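Local atomic coordinates of tRNA (guanine(9)-N1)-methyltransferase (Schizosaccharomyces pombe, PDB entry 4JWH), a protein that transfers a methyl group from S-adenosyl-L-methionine to N1 of guanosine 9 in cytoplasmic tRNA, leaving S-adenosyl-L-homocysteine. Residues V99-I104 and W168-P173; K119-L124 and G150-T155; E143-N148 and L179-S184. All coordinates share one frame; numbering follows the deposited sequence.

How the contacts relate
The three contacts show how chemistry follows position in one α/β domain. Contact 2 is the buried one: leucine and isoleucine side chains join helix 118-137 to helix 151-161, with an arginine closing one margin. Contacts 1 and 3 are only partly buried, and both reach the same parallel sheet, where strands 171-173 and 143-147 are neighbours. Contact 1 is sparse and mixed, an arginine from just before edge strand 171-173 meeting a proline carbon and, weakly, a backbone carbonyl; contact 3 is aromatic, strand 143-147 against the end of helix 178-181. These two touch directly, N172 N lying 2.7 Å from L144 O, probably as a hydrogen bond. Contact 2 touches neither, though its second segment follows 143-148 almost directly.

Contact 1. Residues V99-I104 and W168-P173; sequences VVPSSI and WKRYNP
P101 meets R170 first along 99-104, its ring carbon CB lying over one face of the guanidinium, displaced toward the rim, with CB 3.4 Å from R170 NH2. The two side chains cross at about a right angle, and the proline offers CB to the flat group. One residue on, S102 contributes its backbone: R170 NH1 donates to S102 O at 3.3 Å, a weak hydrogen bond reached at the edge of the guanidinium, near its plane. The arginine is thus touched on a face and at an edge by consecutive residues, its chain bent at chi2 (-143°) and chi3 (144°) on the way. The S102 side chain works within its own loop: OG accepts from I104 N at 3.1 Å, forming an ST turn, and is also hydrogen-bonded to E205. A long, weak ion pair links R170 NE to E143. The loop runs directly into strand 105-109, while R170 stands just ahead of strand 171-173. Strand 143-147 lies between these two in the parallel sheet, so the arginine reaches past the start of that strand to the loop, with N135 of helix 118-137 and P141 packed against its side chain.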
loop_
_atom_site.group_PDB
_atom_site.type_symbol
_atom_site.label_atom_id
_atom_site.label_comp_id
_atom_site.label_asym_id
_atom_site.label_seq_id
_atom_site.Cartn_x
_atom_site.Cartn_y
_atom_site.Cartn_z
ATOM N N VAL A 99 14.075 -0.542 16.745
ATOM C CA VAL A 99 12.765 -0.539 16.123
ATOM C C VAL A 99 11.879 0.506 16.810
ATOM O O VAL A 99 11.654 0.442 18.018
ATOM C CB VAL A 99 12.119 -1.953 16.095
ATOM C CG1 VAL A 99 10.635 -1.879 15.670
ATOM C CG2 VAL A 99 12.882 -2.859 15.133
ATOM N N VAL A 100 11.431 1.494 16.038
ATOM C CA VAL A 100 10.534 2.540 16.536
ATOM C C VAL A 100 9.299 2.667 15.627
ATOM O O VAL A 100 9.403 3.200 14.527
ATOM C CB VAL A 100 11.243 3.934 16.652
ATOM C CG1 VAL A 100 10.241 5.022 17.079
ATOM C CG2 VAL A 100 12.406 3.891 17.649
ATOM N N PRO A 101 8.127 2.192 16.089
ATOM C CA PRO A 101 6.904 2.296 15.303
ATOM C C PRO A 101 6.659 3.726 14.828
ATOM O O PRO A 101 6.970 4.682 15.528
ATOM C CB PRO A 101 5.819 1.884 16.293
ATOM C CG PRO A 101 6.509 0.977 17.241
ATOM C CD PRO A 101 7.885 1.537 17.388
ATOM N N SER A 102 6.131 3.847 13.621
ATOM C CA SER A 102 5.717 5.116 13.056
ATOM C C SER A 102 4.228 5.295 13.386
ATOM O O SER A 102 3.487 4.329 13.488
ATOM C CB SER A 102 5.923 5.043 11.529
ATOM O OG SER A 102 5.318 6.128 10.836
ATOM N N SER A 103 3.779 6.528 13.544
ATOM C CA SER A 103 2.348 6.764 13.700
ATOM C C SER A 103 1.587 6.700 12.342
ATOM O O SER A 103 0.359 6.715 12.308
ATOM C CB SER A 103 2.124 8.098 14.409
ATOM O OG SER A 103 2.770 9.113 13.680
ATOM N N ILE A 104 2.305 6.607 11.222
ATOM C CA ILE A 104 1.627 6.539 9.908
ATOM C C ILE A 104 0.649 5.367 9.798
ATOM O O ILE A 104 0.916 4.280 10.327
ATOM C CB ILE A 104 2.650 6.555 8.744
ATOM C CG1 ILE A 104 3.326 7.927 8.714
ATOM C CG2 ILE A 104 1.985 6.277 7.373
ATOM C CD1 ILE A 104 4.695 7.981 7.984
ATOM N N TRP A 168 -2.022 -12.112 12.594
ATOM C CA TRP A 168 -1.169 -10.967 12.195
ATOM C C TRP A 168 -1.225 -9.830 13.199
ATOM O O TRP A 168 -2.236 -9.660 13.856
ATOM C CB TRP A 168 -1.592 -10.443 10.822
ATOM C CG TRP A 168 -1.213 -11.336 9.673
ATOM C CD1 TRP A 168 -0.579 -12.560 9.735
ATOM C CD2 TRP A 168 -1.496 -11.099 8.283
ATOM N NE1 TRP A 168 -0.432 -13.075 8.460
ATOM C CE2 TRP A 168 -0.986 -12.204 7.556
ATOM C CE3 TRP A 168 -2.128 -10.064 7.587
ATOM C CZ2 TRP A 168 -1.073 -12.286 6.172
ATOM C CZ3 TRP A 168 -2.231 -10.152 6.214
ATOM C CH2 TRP A 168 -1.705 -11.261 5.517
ATOM N N LYS A 169 -0.142 -9.062 13.308
ATOM C CA LYS A 169 -0.053 -7.891 14.193
ATOM C C LYS A 169 0.011 -6.556 13.401
ATOM O O LYS A 169 0.375 -6.561 12.226
ATOM C CB LYS A 169 1.198 -8.007 15.067
ATOM C CG LYS A 169 1.232 -9.282 15.933
ATOM C CD LYS A 169 2.443 -9.291 16.863
ATOM C CE LYS A 169 2.409 -10.489 17.779
ATOM N NZ LYS A 169 3.600 -10.443 18.667
ATOM N N ARG A 170 -0.330 -5.437 14.053
ATOM C CA ARG A 170 -0.357 -4.105 13.420
ATOM C C ARG A 170 -1.129 -4.154 12.097
ATOM O O ARG A 170 -0.747 -3.533 11.102
ATOM C CB ARG A 170 1.070 -3.546 13.203
ATOM C CG ARG A 170 1.760 -3.023 14.459
ATOM C CD ARG A 170 2.613 -1.762 14.178
ATOM N NE ARG A 170 2.555 -0.844 15.315
ATOM C CZ ARG A 170 2.570 0.491 15.251
ATOM N NH1 ARG A 170 2.671 1.144 14.092
ATOM N NH2 ARG A 170 2.499 1.184 16.384
ATOM N N TYR A 171 -2.220 -4.907 12.107
ATOM C CA TYR A 171 -2.989 -5.193 10.919
ATOM C C TYR A 171 -4.473 -5.027 11.229
ATOM O O TYR A 171 -4.989 -5.570 12.203
ATOM C CB TYR A 171 -2.665 -6.599 10.419
ATOM C CG TYR A 171 -3.554 -7.124 9.320
ATOM C CD1 TYR A 171 -4.486 -8.135 9.577
ATOM C CD2 TYR A 171 -3.421 -6.658 8.005
ATOM C CE1 TYR A 171 -5.296 -8.636 8.558
ATOM C CE2 TYR A 171 -4.223 -7.140 6.990
ATOM C CZ TYR A 171 -5.165 -8.128 7.261
ATOM O OH TYR A 171 -5.967 -8.598 6.238
ATOM N N ASN A 172 -5.147 -4.251 10.410
ATOM C CA ASN A 172 -6.519 -3.881 10.682
ATOM C C ASN A 172 -7.428 -4.067 9.461
ATOM O O ASN A 172 -7.620 -3.116 8.688
ATOM C CB ASN A 172 -6.562 -2.428 11.183
ATOM C CG ASN A 172 -5.463 -2.110 12.192
ATOM O OD1 ASN A 172 -5.703 -2.112 13.392
ATOM N ND2 ASN A 172 -4.240 -1.844 11.703
ATOM N N PRO A 173 -7.975 -5.287 9.266
ATOM C CA PRO A 173 -8.934 -5.431 8.179
ATOM C C PRO A 173 -10.320 -4.902 8.574
ATOM O O PRO A 173 -10.680 -4.911 9.762
ATOM C CB PRO A 173 -8.962 -6.941 7.923
ATOM C CG PRO A 173 -8.633 -7.546 9.280
ATOM C CD PRO A 173 -7.688 -6.576 9.937
#

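Contact 2. Residues K119-L124 and G150-T155; sequences KEINSL and GGRLKT
I121 carries the meeting of the two helices, pointing its CB at 151-161 and dividing there into two branches. Its CG2 approaches the first turn of the other helix, 3.7 Å from R152 O and 4.0 Å from L153 CA. The other branch begins at CG1, which sits over one face of the R152 guanidinium, toward its rim, and comes 3.8 Å from R152 NH1. From CG1 the chain runs on to CD1, the tip, near L153 N and 4.5 Å from L153 CB. One isoleucine therefore touches both an aliphatic neighbour and the flat of a cation.

The axes of the two helical segments approach to 9.4 Å and cross at -54°, with strand 143-147 between the helices in the chain. Helix, strand and helix belong to the parallel α/β domain of a SPOUT-clan methyltransferase, whose characteristic knot probably lies further along the chain, as in relatives, around the cofactor pocket. One turn after I121, L124 continues the apolar seam: its CD2 lies 3.8 Å from L153 CD2, and the two leucines cross at about a right angle. L153 holds CG anti to its backbone N (chi1 -178°), a setting that carries its methyl groups to L124 although its CB does not aim straight across. The L124 side chain is about 7 Å from the bound S-adenosyl-L-homocysteine.

R152 is bent at chi3 (-59°), folding the guanidinium back across I121, and its NH2 is hydrogen-bonded to M116 O. D113 takes the backbone N-H groups of R152 and L153 on its two carboxylate oxygens, tying the start of helix 151-161 to the loop before helix 118-137.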
loop_
_atom_site.group_PDB
_atom_site.type_symbol
_atom_site.label_atom_id
_atom_site.label_comp_id
_atom_site.label_asym_id
_atom_site.label_seq_id
_atom_site.Cartn_x
_atom_site.Cartn_y
_atom_site.Cartn_z
ATOM N N LYS A 119 -6.704 -15.418 -11.041
ATOM C CA LYS A 119 -5.249 -15.386 -10.907
ATOM C C LYS A 119 -4.794 -14.086 -10.247
ATOM O O LYS A 119 -3.889 -14.087 -9.416
ATOM C CB LYS A 119 -4.562 -15.529 -12.271
ATOM N N GLU A 120 -5.423 -12.989 -10.666
ATOM C CA GLU A 120 -5.118 -11.651 -10.152
ATOM C C GLU A 120 -5.423 -11.531 -8.641
ATOM O O GLU A 120 -4.620 -10.983 -7.885
ATOM C CB GLU A 120 -5.847 -10.603 -10.986
ATOM C CG GLU A 120 -5.278 -10.499 -12.376
ATOM C CD GLU A 120 -6.160 -9.784 -13.357
ATOM O OE1 GLU A 120 -7.395 -9.672 -13.127
ATOM O OE2 GLU A 120 -5.603 -9.316 -14.376
ATOM N N ILE A 121 -6.573 -12.061 -8.218
ATOM C CA ILE A 121 -6.914 -12.175 -6.784
ATOM C C ILE A 121 -5.893 -12.983 -6.019
ATOM O O ILE A 121 -5.442 -12.575 -4.943
ATOM C CB ILE A 121 -8.304 -12.803 -6.561
ATOM C CG1 ILE A 121 -9.410 -11.836 -7.039
ATOM C CG2 ILE A 121 -8.515 -13.165 -5.057
ATOM C CD1 ILE A 121 -9.736 -10.733 -5.997
ATOM N N ASN A 122 -5.531 -14.143 -6.568
ATOM C CA ASN A 122 -4.484 -14.970 -5.969
ATOM C C ASN A 122 -3.178 -14.189 -5.786
ATOM O O ASN A 122 -2.596 -14.193 -4.693
ATOM C CB ASN A 122 -4.241 -16.249 -6.790
ATOM C CG ASN A 122 -5.466 -17.168 -6.831
ATOM O OD1 ASN A 122 -6.531 -16.854 -6.288
ATOM N ND2 ASN A 122 -5.317 -18.301 -7.501
ATOM N N SER A 123 -2.745 -13.505 -6.843
ATOM C CA SER A 123 -1.561 -12.649 -6.748
ATOM C C SER A 123 -1.698 -11.531 -5.684
ATOM O O SER A 123 -0.792 -11.323 -4.873
ATOM C CB SER A 123 -1.197 -12.080 -8.116
ATOM O OG SER A 123 -0.370 -10.937 -7.952
ATOM N N LEU A 124 -2.829 -10.827 -5.686
ATOM C CA LEU A 124 -3.098 -9.776 -4.695
ATOM C C LEU A 124 -2.986 -10.331 -3.270
ATOM O O LEU A 124 -2.385 -9.751 -2.379
ATOM C CB LEU A 124 -4.484 -9.157 -4.947
ATOM C CG LEU A 124 -4.869 -8.045 -3.951
ATOM C CD1 LEU A 124 -3.865 -6.853 -4.054
ATOM C CD2 LEU A 124 -6.280 -7.607 -4.228
ATOM N N GLY A 150 -13.076 -8.062 1.976
ATOM C CA GLY A 150 -14.120 -9.073 1.885
ATOM C C GLY A 150 -14.069 -9.804 0.562
ATOM O O GLY A 150 -13.025 -9.813 -0.128
ATOM N N GLY A 151 -15.179 -10.446 0.209
ATOM C CA GLY A 151 -15.304 -11.104 -1.100
ATOM C C GLY A 151 -14.222 -12.152 -1.340
ATOM O O GLY A 151 -13.764 -12.794 -0.412
ATOM N N ARG A 152 -13.811 -12.285 -2.595
ATOM C CA ARG A 152 -12.942 -13.356 -3.042
ATOM C C ARG A 152 -11.531 -13.211 -2.516
ATOM O O ARG A 152 -10.816 -14.204 -2.328
ATOM C CB ARG A 152 -12.940 -13.426 -4.569
ATOM C CG ARG A 152 -14.179 -14.094 -5.170
ATOM C CD ARG A 152 -14.029 -14.126 -6.684
ATOM N NE ARG A 152 -13.872 -12.773 -7.196
ATOM C CZ ARG A 152 -13.108 -12.424 -8.224
ATOM N NH1 ARG A 152 -12.373 -13.306 -8.885
ATOM N NH2 ARG A 152 -13.071 -11.164 -8.584
ATOM N N LEU A 153 -11.121 -11.969 -2.262
ATOM C CA LEU A 153 -9.831 -11.732 -1.587
ATOM C C LEU A 153 -9.832 -12.334 -0.183
ATOM O O LEU A 153 -8.925 -13.081 0.169
ATOM C CB LEU A 153 -9.472 -10.223 -1.571
ATOM C CG LEU A 153 -8.131 -9.828 -0.949
ATOM C CD1 LEU A 153 -6.922 -10.466 -1.709
ATOM C CD2 LEU A 153 -7.972 -8.277 -0.860
ATOM N N LYS A 154 -10.837 -12.012 0.625
ATOM C CA LYS A 154 -10.916 -12.529 1.997
ATOM C C LYS A 154 -11.026 -14.073 2.022
ATOM O O LYS A 154 -10.392 -14.732 2.824
ATOM C CB LYS A 154 -12.100 -11.898 2.743
ATOM C CG LYS A 154 -12.235 -12.322 4.217
ATOM C CD LYS A 154 -13.496 -11.714 4.846
ATOM C CE LYS A 154 -13.581 -12.018 6.329
ATOM N NZ LYS A 154 -13.491 -13.514 6.524
ATOM N N THR A 155 -11.849 -14.632 1.156
ATOM C CA THR A 155 -11.934 -16.110 1.040
ATOM C C THR A 155 -10.556 -16.712 0.704
ATOM O O THR A 155 -10.028 -17.536 1.452
ATOM C CB THR A 155 -12.954 -16.468 -0.022
ATOM O OG1 THR A 155 -14.205 -15.857 0.336
ATOM C CG2 THR A 155 -13.116 -18.008 -0.199
#

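Contact 3. Residues E143-N148 and L179-S184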
loop_
_atom_site.group_PDB
_atom_site.type_symbol
_atom_site.label_atom_id
_atom_site.label_comp_id
_atom_site.label_asym_id
_atom_site.label_seq_id
_atom_site.Cartn_x
_atom_site.Cartn_y
_atom_site.Cartn_z
ATOM N N GLU A 143 0.786 1.248 11.104
ATOM C CA GLU A 143 -0.481 0.529 11.191
ATOM C C GLU A 143 -1.019 0.288 9.783
ATOM O O GLU A 143 -1.326 1.244 9.031
ATOM C CB GLU A 143 -1.519 1.263 12.084
ATOM C CG GLU A 143 -1.265 1.135 13.617
ATOM C CD GLU A 143 -1.459 -0.262 14.242
ATOM O OE1 GLU A 143 -2.057 -1.196 13.658
ATOM O OE2 GLU A 143 -1.011 -0.428 15.390
ATOM N N LEU A 144 -1.089 -0.995 9.436
ATOM C CA LEU A 144 -1.624 -1.467 8.171
ATOM C C LEU A 144 -3.132 -1.703 8.219
ATOM O O LEU A 144 -3.621 -2.430 9.075
ATOM C CB LEU A 144 -0.885 -2.751 7.734
ATOM C CG LEU A 144 -1.157 -3.336 6.335
ATOM C CD1 LEU A 144 -0.899 -2.268 5.287
ATOM C CD2 LEU A 144 -0.287 -4.628 6.056
ATOM N N PHE A 145 -3.870 -1.079 7.302
ATOM C CA PHE A 145 -5.307 -1.271 7.208
ATOM C C PHE A 145 -5.586 -1.923 5.886
ATOM O O PHE A 145 -4.870 -1.660 4.881
ATOM C CB PHE A 145 -6.093 0.052 7.296
ATOM C CG PHE A 145 -6.228 0.597 8.711
ATOM C CD1 PHE A 145 -7.483 0.652 9.349
ATOM C CD2 PHE A 145 -5.110 1.059 9.388
ATOM C CE1 PHE A 145 -7.612 1.161 10.643
ATOM C CE2 PHE A 145 -5.222 1.565 10.680
ATOM C CZ PHE A 145 -6.489 1.595 11.322
ATOM N N ALA A 146 -6.596 -2.788 5.884
ATOM C CA ALA A 146 -7.155 -3.325 4.635
ATOM C C ALA A 146 -8.665 -2.998 4.598
ATOM O O ALA A 146 -9.482 -3.638 5.302
ATOM C CB ALA A 146 -6.923 -4.800 4.554
ATOM N N THR A 147 -9.038 -2.007 3.791
ATOM C CA THR A 147 -10.417 -1.496 3.805
ATOM C C THR A 147 -11.257 -2.046 2.643
ATOM O O THR A 147 -10.706 -2.462 1.618
ATOM C CB THR A 147 -10.456 0.078 3.860
ATOM O OG1 THR A 147 -9.763 0.627 2.726
ATOM C CG2 THR A 147 -9.807 0.605 5.157
ATOM N N ASN A 148 -12.577 -2.012 2.793
ATOM C CA ASN A 148 -13.505 -2.825 1.988
ATOM C C ASN A 148 -13.014 -4.265 1.892
ATOM O O ASN A 148 -13.122 -4.871 0.846
ATOM C CB ASN A 148 -13.701 -2.268 0.571
ATOM C CG ASN A 148 -14.542 -1.009 0.544
ATOM O OD1 ASN A 148 -14.016 0.089 0.428
ATOM N ND2 ASN A 148 -15.856 -1.169 0.627
ATOM N N LEU A 179 -12.782 5.848 3.435
ATOM C CA LEU A 179 -13.529 7.097 3.602
ATOM C C LEU A 179 -14.397 7.005 4.852
ATOM O O LEU A 179 -14.505 7.970 5.601
ATOM C CB LEU A 179 -14.366 7.434 2.357
ATOM C CG LEU A 179 -14.829 8.898 2.175
ATOM C CD1 LEU A 179 -13.655 9.869 2.114
ATOM C CD2 LEU A 179 -15.738 9.071 0.933
ATOM N N GLU A 180 -14.974 5.827 5.090
ATOM C CA GLU A 180 -15.747 5.571 6.295
ATOM C C GLU A 180 -14.851 5.523 7.505
ATOM O O GLU A 180 -15.102 6.228 8.472
ATOM C CB GLU A 180 -16.581 4.276 6.173
ATOM C CG GLU A 180 -17.699 4.401 5.143
ATOM C CD GLU A 180 -18.457 3.098 4.873
ATOM O OE1 GLU A 180 -19.686 3.198 4.636
ATOM O OE2 GLU A 180 -17.861 1.996 4.857
ATOM N N GLU A 181 -13.799 4.702 7.440
ATOM C CA GLU A 181 -12.904 4.507 8.561
ATOM C C GLU A 181 -12.152 5.788 8.983
ATOM O O GLU A 181 -11.911 6.000 10.181
ATOM C CB GLU A 181 -11.962 3.325 8.269
ATOM C CG GLU A 181 -10.898 3.034 9.307
ATOM C CD GLU A 181 -11.439 2.363 10.564
ATOM O OE1 GLU A 181 -10.812 2.559 11.625
ATOM O OE2 GLU A 181 -12.467 1.649 10.494
ATOM N N PHE A 182 -11.811 6.629 8.008
ATOM C CA PHE A 182 -11.042 7.873 8.252
ATOM C C PHE A 182 -11.770 9.173 7.860
ATOM O O PHE A 182 -11.144 10.137 7.452
ATOM C CB PHE A 182 -9.672 7.803 7.553
ATOM C CG PHE A 182 -8.810 6.660 8.033
ATOM C CD1 PHE A 182 -8.680 5.501 7.269
ATOM C CD2 PHE A 182 -8.195 6.718 9.288
ATOM C CE1 PHE A 182 -7.896 4.427 7.734
ATOM C CE2 PHE A 182 -7.397 5.660 9.752
ATOM C CZ PHE A 182 -7.249 4.516 8.984
ATOM N N GLU A 183 -13.095 9.183 7.988
ATOM C CA GLU A 183 -13.928 10.364 7.676
ATOM C C GLU A 183 -13.444 11.656 8.353
ATOM O O GLU A 183 -13.311 12.703 7.692
ATOM C CB GLU A 183 -15.405 10.085 8.020
ATOM C CG GLU A 183 -16.402 11.077 7.384
ATOM C CD GLU A 183 -16.571 12.359 8.201
ATOM O OE1 GLU A 183 -16.407 12.324 9.445
ATOM O OE2 GLU A 183 -16.866 13.410 7.585
ATOM N N SER A 184 -13.165 11.570 9.651
ATOM C CA SER A 184 -12.671 12.708 10.427
ATOM C C SER A 184 -11.253 13.169 10.013
ATOM O O SER A 184 -10.878 14.315 10.258
ATOM C CB SER A 184 -12.698 12.373 11.916
ATOM O OG SER A 184 -11.506 11.678 12.282
#
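F145 receives the edge of F182 on one face of its ring, an edge-to-face (T-shaped) pair with centroids 5.0 Å apart and planes at 66°. The leading atom is F182 CZ, which stands over the centre of the F145 ring and lies 3.8 Å from F145 CE1. Near CE1, E181 comes in obliquely, its OE1 3.6 Å from F145 CE1 and its carboxylate plane turned 41° from the ring. E181 is bent at chi2 (75°), which turns the acid toward F145, while its own CG rests over a face of F182 near the rim. Both approaching residues come from the end of helix 178-181, where F182 is the first to leave helical backbone angles. Behind them, F145 is fixed in strand 143-147, whose backbone bonds pair it with I106 of strand 105-109; V107 of that strand packs against F182, and R105 against F145. This joins the helix end to the parallel sheet near its 171-173 edge, F145 being about 14 Å from the bound S-adenosyl-L-homocysteine. With no hydrogen bond across the contact, it rests on ring packing, and the carboxylate oxygen close to F145 CE1 may add a modest electrostatic attraction.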